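Local coordinates for glutaredoxin (Grx-1) (Archaeoglobus fulgidus, PDB 3IC4), which probably transfers electrons by thiol-disulfide exchange, acting as a small redox carrier of the glutaredoxin type, at residues L15-S20 and K53-K58; R27-L32 and V41-K46; E57-I62 and Y66-V71. All blocks are in the same frame, centred on the assembly; numbering follows the deposited sequence.

Interaction 1. Residues L15-S20 and K53-K58; sequences LMYGLS and KKVIEK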
ATOM      1  N   LEU A  15      -0.447  -5.313  -1.981  1.00  2.00           N
ATOM      2  CA  LEU A  15       0.523  -4.362  -1.441  1.00  2.00           C
ATOM      3  C   LEU A  15      -0.199  -3.177  -0.826  1.00  2.00           C
ATOM      4  O   LEU A  15      -1.064  -2.583  -1.463  1.00  2.00           O
ATOM      5  CB  LEU A  15       1.418  -3.837  -2.589  1.00  2.00           C
ATOM      6  CG  LEU A  15       2.498  -2.829  -2.192  1.00  2.00           C
ATOM      7  CD1 LEU A  15       3.508  -3.421  -1.229  1.00  2.17           C
ATOM      8  CD2 LEU A  15       3.229  -2.266  -3.412  1.00  2.55           C
HETATM    9  N   MSE A  16       0.214  -2.843   0.394  1.00  2.00           N
HETATM   10  CA  MSE A  16      -0.212  -1.610   1.049  1.00  2.00           C
HETATM   11  C   MSE A  16       0.904  -0.575   1.141  1.00  2.00           C
HETATM   12  O   MSE A  16       2.040  -0.889   1.555  1.00  2.00           O
HETATM   13  CB  MSE A  16      -0.693  -1.953   2.454  1.00  2.00           C
HETATM   14  CG  MSE A  16      -1.236  -0.808   3.195  1.00  2.78           C
HETATM   15 SE   MSE A  16      -1.602  -1.300   5.021  1.00  6.06          SE
HETATM   16  CE  MSE A  16      -1.004   0.313   5.900  1.00 11.09           C
ATOM     17  N   TYR A  17       0.541   0.667   0.817  1.00  2.00           N
ATOM     18  CA  TYR A  17       1.386   1.833   1.056  1.00  2.00           C
ATOM     19  C   TYR A  17       0.766   2.618   2.207  1.00  2.00           C
ATOM     20  O   TYR A  17      -0.429   2.884   2.215  1.00  2.00           O
ATOM     21  CB  TYR A  17       1.398   2.736  -0.149  1.00  2.00           C
ATOM     22  CG  TYR A  17       1.975   2.157  -1.386  1.00  2.00           C
ATOM     23  CD1 TYR A  17       3.328   2.321  -1.698  1.00  3.83           C
ATOM     24  CD2 TYR A  17       1.156   1.473  -2.298  1.00  4.15           C
ATOM     25  CE1 TYR A  17       3.834   1.819  -2.903  1.00  6.97           C
ATOM     26  CE2 TYR A  17       1.671   0.988  -3.494  1.00  6.69           C
ATOM     27  CZ  TYR A  17       2.991   1.158  -3.765  1.00  5.86           C
ATOM     28  OH  TYR A  17       3.437   0.675  -4.942  1.00  9.55           O
ATOM     29  N   GLY A  18       1.583   2.992   3.187  1.00  2.00           N
ATOM     30  CA  GLY A  18       1.076   3.818   4.276  1.00  2.00           C
ATOM     31  C   GLY A  18       2.160   4.474   5.112  1.00  2.00           C
ATOM     32  O   GLY A  18       3.290   4.486   4.739  1.00  2.00           O
ATOM     33  N   LEU A  19       1.744   5.117   6.179  1.00  2.00           N
ATOM     34  CA  LEU A  19       2.633   5.630   7.189  1.00  2.00           C
ATOM     35  C   LEU A  19       2.343   4.879   8.476  1.00  2.00           C
ATOM     36  O   LEU A  19       1.201   4.700   8.858  1.00  2.00           O
ATOM     37  CB  LEU A  19       2.388   7.100   7.431  1.00  2.00           C
ATOM     38  CG  LEU A  19       2.574   8.063   6.242  1.00  3.65           C
ATOM     39  CD1 LEU A  19       2.102   9.403   6.668  1.00  4.54           C
ATOM     40  CD2 LEU A  19       4.017   8.095   5.890  1.00  9.25           C
ATOM     41  N   SER A  20       3.414   4.599   9.196  1.00  2.00           N
ATOM     42  CA  SER A  20       3.337   3.720  10.379  1.00  2.00           C
ATOM     43  C   SER A  20       2.605   4.433  11.491  1.00  2.36           C
ATOM     44  O   SER A  20       2.067   3.778  12.431  1.00  4.08           O
ATOM     45  CB  SER A  20       4.736   3.241  10.775  1.00  2.00           C
ATOM     46  OG  SER A  20       5.452   4.289  11.385  1.00  2.00           O
ATOM     47  N   LYS A  53      10.750   9.751  -2.089  1.00  5.51           N
ATOM     48  CA  LYS A  53      10.133  10.494  -3.204  1.00  5.13           C
ATOM     49  C   LYS A  53       9.639   9.544  -4.270  1.00  3.84           C
ATOM     50  O   LYS A  53       8.569   9.719  -4.816  1.00  2.00           O
ATOM     51  CB  LYS A  53      11.107  11.537  -3.785  1.00  6.02           C
ATOM     52  CG  LYS A  53      11.288  12.765  -2.860  1.00  8.28           C
ATOM     53  CD  LYS A  53      12.002  13.966  -3.530  1.00 11.44           C
ATOM     54  CE  LYS A  53      12.705  14.801  -2.408  1.00 14.86           C
ATOM     55  NZ  LYS A  53      13.487  16.026  -2.820  1.00 15.99           N
ATOM     56  N   LYS A  54      10.412   8.505  -4.549  1.00  3.21           N
ATOM     57  CA  LYS A  54      10.037   7.533  -5.559  1.00  3.79           C
ATOM     58  C   LYS A  54       8.757   6.771  -5.190  1.00  2.28           C
ATOM     59  O   LYS A  54       7.875   6.568  -6.055  1.00  2.00           O
ATOM     60  CB  LYS A  54      11.205   6.578  -5.740  1.00  5.08           C
ATOM     61  CG  LYS A  54      11.074   5.503  -6.766  1.00 10.93           C
ATOM     62  CD  LYS A  54      12.291   4.525  -6.580  1.00 18.35           C
ATOM     63  CE  LYS A  54      12.926   4.031  -7.921  1.00 22.50           C
ATOM     64  NZ  LYS A  54      12.564   2.602  -8.353  1.00 24.60           N
ATOM     65  N   VAL A  55       8.646   6.379  -3.909  1.00  2.68           N
ATOM     66  CA  VAL A  55       7.469   5.667  -3.431  1.00  2.00           C
ATOM     67  C   VAL A  55       6.253   6.579  -3.402  1.00  2.00           C
ATOM     68  O   VAL A  55       5.137   6.171  -3.772  1.00  2.00           O
ATOM     69  CB  VAL A  55       7.705   5.012  -2.095  1.00  2.33           C
ATOM     70  CG1 VAL A  55       6.432   4.302  -1.620  1.00  4.07           C
ATOM     71  CG2 VAL A  55       8.855   4.016  -2.233  1.00  3.54           C
ATOM     72  N   ILE A  56       6.484   7.823  -2.995  1.00  2.00           N
ATOM     73  CA  ILE A  56       5.392   8.828  -3.061  1.00  2.00           C
ATOM     74  C   ILE A  56       4.830   9.006  -4.493  1.00  2.00           C
ATOM     75  O   ILE A  56       3.612   9.063  -4.721  1.00  2.00           O
ATOM     76  CB  ILE A  56       5.769  10.189  -2.376  1.00  2.00           C
ATOM     77  CG1 ILE A  56       5.940   9.972  -0.858  1.00  2.00           C
ATOM     78  CG2 ILE A  56       4.600  11.189  -2.614  1.00  2.00           C
ATOM     79  CD1 ILE A  56       6.696  11.069  -0.075  1.00  2.00           C
ATOM     80  N   GLU A  57       5.719   9.081  -5.471  1.00  2.00           N
ATOM     81  CA  GLU A  57       5.291   9.236  -6.842  1.00  2.40           C
ATOM     82  C   GLU A  57       4.588   7.985  -7.314  1.00  2.00           C
ATOM     83  O   GLU A  57       3.607   8.069  -8.066  1.00  2.00           O
ATOM     84  CB  GLU A  57       6.457   9.635  -7.748  1.00  3.96           C
ATOM     85  CG  GLU A  57       6.898  11.143  -7.591  1.00  7.40           C
ATOM     86  CD  GLU A  57       5.752  12.181  -7.418  1.00  9.98           C
ATOM     87  OE1 GLU A  57       4.667  12.095  -8.062  1.00 13.45           O
ATOM     88  OE2 GLU A  57       5.952  13.093  -6.587  1.00 15.66           O
ATOM     89  N   LYS A  58       5.021   6.840  -6.823  1.00  2.28           N
ATOM     90  CA  LYS A  58       4.345   5.568  -7.142  1.00  2.23           C
ATOM     91  C   LYS A  58       2.912   5.464  -6.615  1.00  2.00           C
ATOM     92  O   LYS A  58       1.989   5.079  -7.353  1.00  3.09           O
ATOM     93  CB  LYS A  58       5.163   4.436  -6.620  1.00  2.60           C
ATOM     94  CG  LYS A  58       4.597   3.032  -6.859  1.00  7.54           C
ATOM     95  CD  LYS A  58       4.437   2.763  -8.287  1.00 10.97           C
ATOM     96  CE  LYS A  58       4.700   1.321  -8.664  1.00 14.00           C
ATOM     97  NZ  LYS A  58       4.849   1.211 -10.135  1.00 14.79           N
TER
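The phenol oxygen of Y17 is lodged against the aliphatic part of K58, with Y17 OH lying 3.3 Å from K58 CG. The same oxygen is skirted more loosely by the next carbons of the lysine, K58 CE standing 4.0 Å from Y17 OH. Here strand 15-18 of a thioredoxin-like sheet meets helix 49-63, and a single aromatic side chain spans the space between them. With CG anti to the backbone N (chi1 180°), K58 brings that carbon to the phenol oxygen, oblique to the ring; bends at chi2 and chi3 then lead the chain away, taking the ammonium end with them. A helical turn earlier, V55 brings one branch to another part of the ring. Its CG1 sits at the edge, near the ring plane, 3.7 Å from Y17 CD1 and almost as near to Y17 CE1. V59 and I62 of the same helix also touch Y17, so the tyrosine is packed along successive turns, while its backbone pairs with V70 in the sheet. V55 also touches I42, so the helix packs on two neighbouring strands. Between these two segments the contact is essentially apolar: the phenol is paired with lysine methylenes rather than with the lysine charge, and shape and hydrophobic burial, not a directed polar bond, join helix to strand.

Interaction 2. Residues R27-L32 and V41-K46; sequences RTLEFL and VIWIDK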
ATOM      1  N   ARG A  27      -5.361   0.732  10.910  1.00  2.00           N
ATOM      2  CA  ARG A  27      -6.620  -0.002  10.770  1.00  2.00           C
ATOM      3  C   ARG A  27      -6.593  -0.925   9.521  1.00  2.00           C
ATOM      4  O   ARG A  27      -6.990  -2.070   9.542  1.00  2.00           O
ATOM      5  CB  ARG A  27      -7.807   0.961  10.706  1.00  2.00           C
ATOM      6  CG  ARG A  27      -8.240   1.506  12.037  1.00  2.00           C
ATOM      7  CD  ARG A  27      -9.515   2.345  11.914  1.00  2.00           C
ATOM      8  NE  ARG A  27      -9.194   3.701  11.539  1.00  2.00           N
ATOM      9  CZ  ARG A  27      -8.808   4.661  12.380  1.00  2.00           C
ATOM     10  NH1 ARG A  27      -8.569   5.872  11.896  1.00  2.86           N
ATOM     11  NH2 ARG A  27      -8.643   4.491  13.683  1.00  2.00           N
ATOM     12  N   THR A  28      -6.097  -0.367   8.426  1.00  2.00           N
ATOM     13  CA  THR A  28      -6.002  -1.118   7.180  1.00  2.00           C
ATOM     14  C   THR A  28      -5.027  -2.303   7.323  1.00  2.00           C
ATOM     15  O   THR A  28      -5.320  -3.393   6.873  1.00  2.00           O
ATOM     16  CB  THR A  28      -5.520  -0.202   6.042  1.00  2.00           C
ATOM     17  OG1 THR A  28      -6.401   0.913   5.962  1.00  2.00           O
ATOM     18  CG2 THR A  28      -5.480  -0.921   4.667  1.00  2.00           C
ATOM     19  N   LEU A  29      -3.890  -2.088   7.987  1.00  2.00           N
ATOM     20  CA  LEU A  29      -2.950  -3.175   8.261  1.00  2.00           C
ATOM     21  C   LEU A  29      -3.617  -4.312   9.058  1.00  2.00           C
ATOM     22  O   LEU A  29      -3.447  -5.493   8.764  1.00  2.00           O
ATOM     23  CB  LEU A  29      -1.725  -2.612   9.013  1.00  2.00           C
ATOM     24  CG  LEU A  29      -0.662  -3.666   9.425  1.00  2.00           C
ATOM     25  CD1 LEU A  29       0.181  -3.969   8.247  1.00  3.66           C
ATOM     26  CD2 LEU A  29       0.203  -3.231  10.589  1.00  6.19           C
ATOM     27  N   GLU A  30      -4.361  -3.948  10.098  1.00  2.00           N
ATOM     28  CA  GLU A  30      -5.061  -4.933  10.907  1.00  2.00           C
ATOM     29  C   GLU A  30      -6.138  -5.649  10.094  1.00  2.00           C
ATOM     30  O   GLU A  30      -6.349  -6.843  10.271  1.00  2.00           O
ATOM     31  CB  GLU A  30      -5.604  -4.287  12.183  1.00  2.00           C
ATOM     32  CG  GLU A  30      -4.453  -3.731  13.107  1.00  2.00           C
ATOM     33  CD  GLU A  30      -3.505  -4.784  13.619  1.00  2.00           C
ATOM     34  OE1 GLU A  30      -3.900  -5.978  13.824  1.00  2.00           O
ATOM     35  OE2 GLU A  30      -2.304  -4.455  13.880  1.00  2.00           O
ATOM     36  N   PHE A  31      -6.800  -4.929   9.187  1.00  2.00           N
ATOM     37  CA  PHE A  31      -7.735  -5.583   8.281  1.00  2.00           C
ATOM     38  C   PHE A  31      -7.070  -6.681   7.480  1.00  2.00           C
ATOM     39  O   PHE A  31      -7.602  -7.774   7.340  1.00  2.00           O
ATOM     40  CB  PHE A  31      -8.402  -4.561   7.335  1.00  2.00           C
ATOM     41  CG  PHE A  31      -9.270  -5.204   6.255  1.00  2.00           C
ATOM     42  CD1 PHE A  31     -10.575  -5.547   6.508  1.00  5.40           C
ATOM     43  CD2 PHE A  31      -8.743  -5.516   5.030  1.00  2.00           C
ATOM     44  CE1 PHE A  31     -11.327  -6.231   5.548  1.00  8.87           C
ATOM     45  CE2 PHE A  31      -9.482  -6.173   4.086  1.00  3.90           C
ATOM     46  CZ  PHE A  31     -10.749  -6.544   4.355  1.00  6.20           C
ATOM     47  N   LEU A  32      -5.939  -6.334   6.867  1.00  2.00           N
ATOM     48  CA  LEU A  32      -5.213  -7.253   5.988  1.00  2.00           C
ATOM     49  C   LEU A  32      -4.712  -8.419   6.780  1.00  2.00           C
ATOM     50  O   LEU A  32      -4.761  -9.554   6.308  1.00  2.00           O
ATOM     51  CB  LEU A  32      -4.064  -6.527   5.270  1.00  2.00           C
ATOM     52  CG  LEU A  32      -4.492  -5.478   4.229  1.00  2.00           C
ATOM     53  CD1 LEU A  32      -3.281  -4.749   3.759  1.00  2.00           C
ATOM     54  CD2 LEU A  32      -5.312  -6.083   3.111  1.00  2.00           C
ATOM     55  N   VAL A  41       3.689  -4.570   3.041  1.00  2.00           N
ATOM     56  CA  VAL A  41       3.457  -3.135   3.402  1.00  2.00           C
ATOM     57  C   VAL A  41       4.744  -2.335   3.208  1.00  2.41           C
ATOM     58  O   VAL A  41       5.837  -2.820   3.556  1.00  2.11           O
ATOM     59  CB  VAL A  41       2.926  -2.898   4.860  1.00  2.00           C
ATOM     60  CG1 VAL A  41       3.838  -3.440   5.979  1.00  8.26           C
ATOM     61  CG2 VAL A  41       2.699  -1.369   5.115  1.00  2.29           C
ATOM     62  N   ILE A  42       4.606  -1.163   2.608  1.00  2.10           N
ATOM     63  CA  ILE A  42       5.668  -0.171   2.551  1.00  2.42           C
ATOM     64  C   ILE A  42       5.291   1.030   3.423  1.00  2.70           C
ATOM     65  O   ILE A  42       4.318   1.734   3.133  1.00  2.92           O
ATOM     66  CB  ILE A  42       5.965   0.278   1.124  1.00  2.23           C
ATOM     67  CG1 ILE A  42       6.423  -0.930   0.271  1.00  3.18           C
ATOM     68  CG2 ILE A  42       6.986   1.393   1.106  1.00  2.00           C
ATOM     69  CD1 ILE A  42       6.626  -0.582  -1.205  1.00  5.80           C
ATOM     70  N   TRP A  43       6.088   1.258   4.468  1.00  2.39           N
ATOM     71  CA  TRP A  43       5.930   2.420   5.325  1.00  2.00           C
ATOM     72  C   TRP A  43       6.810   3.555   4.756  1.00  2.17           C
ATOM     73  O   TRP A  43       8.078   3.531   4.816  1.00  2.00           O
ATOM     74  CB  TRP A  43       6.395   2.065   6.711  1.00  2.33           C
ATOM     75  CG  TRP A  43       5.627   1.026   7.407  1.00  2.00           C
ATOM     76  CD1 TRP A  43       6.165  -0.070   8.022  1.00  3.80           C
ATOM     77  CD2 TRP A  43       4.214   0.975   7.676  1.00  2.89           C
ATOM     78  NE1 TRP A  43       5.183  -0.785   8.641  1.00  8.23           N
ATOM     79  CE2 TRP A  43       3.973  -0.185   8.438  1.00  6.74           C
ATOM     80  CE3 TRP A  43       3.132   1.797   7.381  1.00  2.00           C
ATOM     81  CZ2 TRP A  43       2.684  -0.523   8.922  1.00  4.77           C
ATOM     82  CZ3 TRP A  43       1.849   1.427   7.838  1.00  2.00           C
ATOM     83  CH2 TRP A  43       1.637   0.297   8.553  1.00  5.88           C
ATOM     84  N   ILE A  44       6.137   4.551   4.248  1.00  2.00           N
ATOM     85  CA  ILE A  44       6.798   5.616   3.507  1.00  2.00           C
ATOM     86  C   ILE A  44       7.601   6.443   4.497  1.00  2.00           C
ATOM     87  O   ILE A  44       8.656   6.989   4.169  1.00  2.16           O
ATOM     88  CB  ILE A  44       5.726   6.477   2.774  1.00  2.00           C
ATOM     89  CG1 ILE A  44       4.988   5.606   1.727  1.00  2.00           C
ATOM     90  CG2 ILE A  44       6.347   7.717   2.207  1.00  2.00           C
ATOM     91  CD1 ILE A  44       3.896   6.253   1.017  1.00  2.00           C
ATOM     92  N   ASP A  45       7.130   6.510   5.742  1.00  2.00           N
ATOM     93  CA  ASP A  45       7.868   7.210   6.766  1.00  2.00           C
ATOM     94  C   ASP A  45       9.206   6.606   7.189  1.00  2.54           C
ATOM     95  O   ASP A  45      10.016   7.280   7.861  1.00  2.83           O
ATOM     96  CB  ASP A  45       6.964   7.441   7.956  1.00  2.00           C
ATOM     97  CG  ASP A  45       6.446   6.167   8.578  1.00  2.39           C
ATOM     98  OD1 ASP A  45       5.831   5.326   7.895  1.00  2.00           O
ATOM     99  OD2 ASP A  45       6.604   6.069   9.853  1.00  2.69           O
ATOM    100  N   LYS A  46       9.386   5.324   6.899  1.00  3.33           N
ATOM    101  CA  LYS A  46      10.650   4.604   7.141  1.00  5.17           C
ATOM    102  C   LYS A  46      11.643   4.733   5.997  1.00  5.29           C
ATOM    103  O   LYS A  46      12.773   4.258   6.097  1.00  7.32           O
ATOM    104  CB  LYS A  46      10.317   3.143   7.415  1.00  5.63           C
ATOM    105  CG  LYS A  46       9.388   2.963   8.614  1.00  9.77           C
ATOM    106  CD  LYS A  46      10.099   3.111   9.952  1.00 15.95           C
ATOM    107  CE  LYS A  46       9.154   3.579  11.092  1.00 20.34           C
ATOM    108  NZ  LYS A  46       8.333   2.481  11.656  1.00 23.20           N
TER
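The indole of W43 meets L29 at its edge and carries V41 on one face. L29 CD2 approaches near the ring plane, 4.0 Å from W43 CZ2, and the two side chains cross at about a right angle. The face is covered from within the strand: V41, two residues earlier and so on the same side of the sheet, places CG2 3.6 Å above the plane of the W43 ring, over its centre. L29 uses both ends of its fork. A chi1 of 178° swings CG away from its own amide and extends the side chain from the helix toward the strand; CD2 then goes to the tryptophan, while CD1 faces the valine, 4.3 Å from V41 CG1. This last approach is loose, and the whole patch is small and lies at the surface, an apolar seam of one leucine against two strand residues. The contact joins the last two elements of the beta-alpha-beta unit made by strand 15-18, helix 23-35 and strand 40-43. M16 of the first strand lies deeper in the same layer, touching V41 and W43 on one hand and T28 and L32 of the helix on the other, while F39 packs on L29 from the loop entering strand 40-43.

Interaction 3. Residues E57-I62 and Y66-V71; sequences EKVHSI and YSVPVV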
ATOM      1  N   GLU A  57       5.719   9.081  -5.471  1.00  2.00           N
ATOM      2  CA  GLU A  57       5.291   9.236  -6.842  1.00  2.40           C
ATOM      3  C   GLU A  57       4.588   7.985  -7.314  1.00  2.00           C
ATOM      4  O   GLU A  57       3.607   8.069  -8.066  1.00  2.00           O
ATOM      5  CB  GLU A  57       6.457   9.635  -7.748  1.00  3.96           C
ATOM      6  CG  GLU A  57       6.898  11.143  -7.591  1.00  7.40           C
ATOM      7  CD  GLU A  57       5.752  12.181  -7.418  1.00  9.98           C
ATOM      8  OE1 GLU A  57       4.667  12.095  -8.062  1.00 13.45           O
ATOM      9  OE2 GLU A  57       5.952  13.093  -6.587  1.00 15.66           O
ATOM     10  N   LYS A  58       5.021   6.840  -6.823  1.00  2.28           N
ATOM     11  CA  LYS A  58       4.345   5.568  -7.142  1.00  2.23           C
ATOM     12  C   LYS A  58       2.912   5.464  -6.615  1.00  2.00           C
ATOM     13  O   LYS A  58       1.989   5.079  -7.353  1.00  3.09           O
ATOM     14  CB  LYS A  58       5.163   4.436  -6.620  1.00  2.60           C
ATOM     15  CG  LYS A  58       4.597   3.032  -6.859  1.00  7.54           C
ATOM     16  CD  LYS A  58       4.437   2.763  -8.287  1.00 10.97           C
ATOM     17  CE  LYS A  58       4.700   1.321  -8.664  1.00 14.00           C
ATOM     18  NZ  LYS A  58       4.849   1.211 -10.135  1.00 14.79           N
ATOM     19  N   VAL A  59       2.720   5.826  -5.371  1.00  2.00           N
ATOM     20  CA  VAL A  59       1.410   5.939  -4.741  1.00  3.12           C
ATOM     21  C   VAL A  59       0.488   6.844  -5.610  1.00  2.78           C
ATOM     22  O   VAL A  59      -0.646   6.516  -5.847  1.00  2.35           O
ATOM     23  CB  VAL A  59       1.582   6.575  -3.268  1.00  4.45           C
ATOM     24  CG1 VAL A  59       0.399   7.431  -2.841  1.00  6.25           C
ATOM     25  CG2 VAL A  59       1.863   5.549  -2.264  1.00  8.21           C
ATOM     26  N   HIS A  60       1.021   7.971  -6.059  1.00  2.00           N
ATOM     27  CA  HIS A  60       0.282   8.931  -6.872  1.00  2.00           C
ATOM     28  C   HIS A  60      -0.074   8.328  -8.197  1.00  2.00           C
ATOM     29  O   HIS A  60      -1.182   8.519  -8.705  1.00  2.00           O
ATOM     30  CB  HIS A  60       1.058  10.195  -7.031  1.00  2.00           C
ATOM     31  CG  HIS A  60       0.417  11.155  -7.962  1.00  2.00           C
ATOM     32  ND1 HIS A  60       0.722  11.207  -9.301  1.00  3.41           N
ATOM     33  CD2 HIS A  60      -0.558  12.068  -7.755  1.00  3.50           C
ATOM     34  CE1 HIS A  60      -0.022  12.124  -9.891  1.00  2.92           C
ATOM     35  NE2 HIS A  60      -0.828  12.655  -8.975  1.00  3.07           N
ATOM     36  N   SER A  61       0.838   7.556  -8.770  1.00  2.00           N
ATOM     37  CA  SER A  61       0.572   6.928 -10.052  1.00  2.08           C
ATOM     38  C   SER A  61      -0.516   5.867  -9.957  1.00  2.00           C
ATOM     39  O   SER A  61      -1.180   5.607 -10.942  1.00  3.54           O
ATOM     40  CB  SER A  61       1.857   6.341 -10.587  1.00  2.00           C
ATOM     41  OG  SER A  61       2.156   5.089 -10.032  1.00  5.50           O
ATOM     42  N   ILE A  62      -0.729   5.289  -8.770  1.00  2.00           N
ATOM     43  CA  ILE A  62      -1.803   4.310  -8.537  1.00  2.00           C
ATOM     44  C   ILE A  62      -3.164   5.014  -8.200  1.00  2.00           C
ATOM     45  O   ILE A  62      -4.153   4.771  -8.847  1.00  2.00           O
ATOM     46  CB  ILE A  62      -1.468   3.388  -7.420  1.00  2.00           C
ATOM     47  CG1 ILE A  62      -0.212   2.559  -7.779  1.00  2.25           C
ATOM     48  CG2 ILE A  62      -2.665   2.538  -7.130  1.00  2.03           C
ATOM     49  CD1 ILE A  62       0.516   1.981  -6.585  1.00  6.24           C
ATOM     50  N   TYR A  66      -2.052  12.107  -3.289  1.00  2.00           N
ATOM     51  CA  TYR A  66      -0.915  11.957  -2.390  1.00  2.00           C
ATOM     52  C   TYR A  66      -1.400  11.577  -0.985  1.00  2.00           C
ATOM     53  O   TYR A  66      -0.808  11.993   0.039  1.00  2.00           O
ATOM     54  CB  TYR A  66      -0.073  13.213  -2.340  1.00  2.00           C
ATOM     55  CG  TYR A  66       0.600  13.475  -3.642  1.00  2.00           C
ATOM     56  CD1 TYR A  66       1.712  12.755  -4.030  1.00  2.32           C
ATOM     57  CD2 TYR A  66       0.080  14.382  -4.512  1.00  3.62           C
ATOM     58  CE1 TYR A  66       2.304  12.980  -5.234  1.00  4.27           C
ATOM     59  CE2 TYR A  66       0.672  14.623  -5.723  1.00  2.81           C
ATOM     60  CZ  TYR A  66       1.792  13.898  -6.090  1.00  4.86           C
ATOM     61  OH  TYR A  66       2.329  14.163  -7.319  1.00  5.53           O
ATOM     62  N   SER A  67      -2.452  10.775  -0.931  1.00  2.00           N
ATOM     63  CA  SER A  67      -2.957  10.241   0.347  1.00  2.00           C
ATOM     64  C   SER A  67      -2.718   8.753   0.508  1.00  2.00           C
ATOM     65  O   SER A  67      -2.481   8.004  -0.442  1.00  2.00           O
ATOM     66  CB  SER A  67      -4.422  10.577   0.535  1.00  2.00           C
ATOM     67  OG  SER A  67      -4.600  11.978   0.540  1.00  4.67           O
ATOM     68  N   VAL A  68      -2.827   8.345   1.770  1.00  2.00           N
ATOM     69  CA  VAL A  68      -2.694   6.933   2.156  1.00  2.00           C
ATOM     70  C   VAL A  68      -3.749   6.662   3.249  1.00  2.00           C
ATOM     71  O   VAL A  68      -4.269   7.615   3.817  1.00  2.00           O
ATOM     72  CB  VAL A  68      -1.238   6.583   2.687  1.00  2.00           C
ATOM     73  CG1 VAL A  68      -0.193   6.672   1.538  1.00  4.27           C
ATOM     74  CG2 VAL A  68      -0.860   7.547   3.766  1.00  2.00           C
ATOM     75  N   PRO A  69      -4.096   5.376   3.512  1.00  2.00           N
ATOM     76  CA  PRO A  69      -3.514   4.155   2.877  1.00  2.00           C
ATOM     77  C   PRO A  69      -3.940   3.923   1.443  1.00  2.00           C
ATOM     78  O   PRO A  69      -4.996   4.350   1.028  1.00  2.00           O
ATOM     79  CB  PRO A  69      -4.072   3.001   3.747  1.00  2.00           C
ATOM     80  CG  PRO A  69      -5.429   3.560   4.220  1.00  2.00           C
ATOM     81  CD  PRO A  69      -5.103   4.992   4.532  1.00  2.00           C
ATOM     82  N   VAL A  70      -3.075   3.246   0.671  1.00  2.00           N
ATOM     83  CA  VAL A  70      -3.475   2.703  -0.633  1.00  2.00           C
ATOM     84  C   VAL A  70      -3.170   1.213  -0.626  1.00  2.00           C
ATOM     85  O   VAL A  70      -2.077   0.781  -0.215  1.00  2.00           O
ATOM     86  CB  VAL A  70      -2.773   3.393  -1.821  1.00  2.00           C
ATOM     87  CG1 VAL A  70      -3.070   2.661  -3.195  1.00  2.00           C
ATOM     88  CG2 VAL A  70      -3.203   4.842  -1.852  1.00  2.00           C
ATOM     89  N   VAL A  71      -4.151   0.432  -0.989  1.00  2.00           N
ATOM     90  CA  VAL A  71      -3.974  -1.023  -1.112  1.00  2.00           C
ATOM     91  C   VAL A  71      -4.229  -1.374  -2.581  1.00  2.00           C
ATOM     92  O   VAL A  71      -5.238  -1.015  -3.157  1.00  2.00           O
ATOM     93  CB  VAL A  71      -4.883  -1.844  -0.181  1.00  2.00           C
ATOM     94  CG1 VAL A  71      -4.634  -3.360  -0.365  1.00  2.00           C
ATOM     95  CG2 VAL A  71      -4.626  -1.458   1.285  1.00  2.00           C
TER
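In the thioredoxin fold a loop ending in a cis-proline leads into an inner strand of the sheet, and here the residues flanking the cis-proline P69, Y66 to V68 before it and V70 after, pack against helix 49-63. Aromatic contact dominates the outer end. The rings of H60 and Y66 form an offset stack, with centroids 4.5 Å apart and planes inclined by only 14°. The slip between them sets Y66 OH over the centre of the imidazole, 3.5 Å above the H60 ring plane, while H60 CD2 lies over the rim of the phenol, 3.4 Å from Y66 CZ. A chi1 of 174° carries the imidazole out beside its own carbonyl carbon to reach the phenol. Were H60 replaced by an alanine, the Y66 ring would probably lose the partner stacked on one face and be freer to turn, with its bond to E57 less well fixed. Hydrogen bonding adds a second restraint, Y66 OH donating to E57 OE1 over 3.2 Å. The carboxylate offers its syn lone pair, and OE1 lies in the plane of the phenol at its edge. Toward the sheet, V59 CG1 packs against a backbone carbonyl, 3.8 Å from S67 O. The apolar pairs begin with V59 CG2, which approaches V68 CG1 loosely. Farther along, I62 turns one branch onto V70, with I62 CG2 4.0 Å from V70 CG1.

Helix 49-63 serves interactions 1 and 3, whose centres lie about 6 Å apart. Y17 joins them in several ways, among them a probable sheet hydrogen bond, Y17 N to V70 O at 2.8 Å, and packing of Y17 CE2 3.4 Å from I62 CD1. Interaction 2, between helix 23-35 and strand 40-43, is centred about 10 Å from interaction 1 and 12 Å from interaction 3; M16 O and I42 N, 2.8 Å apart, probably bond its strand to strand 15-18. W43 and V68 touch residues of the CxxC pattern C22 and C25, probably the redox site; Y17 lies near it. A bound magnesium ion is about 8 Å from the I62 side chain and 13 Å from that of Y17.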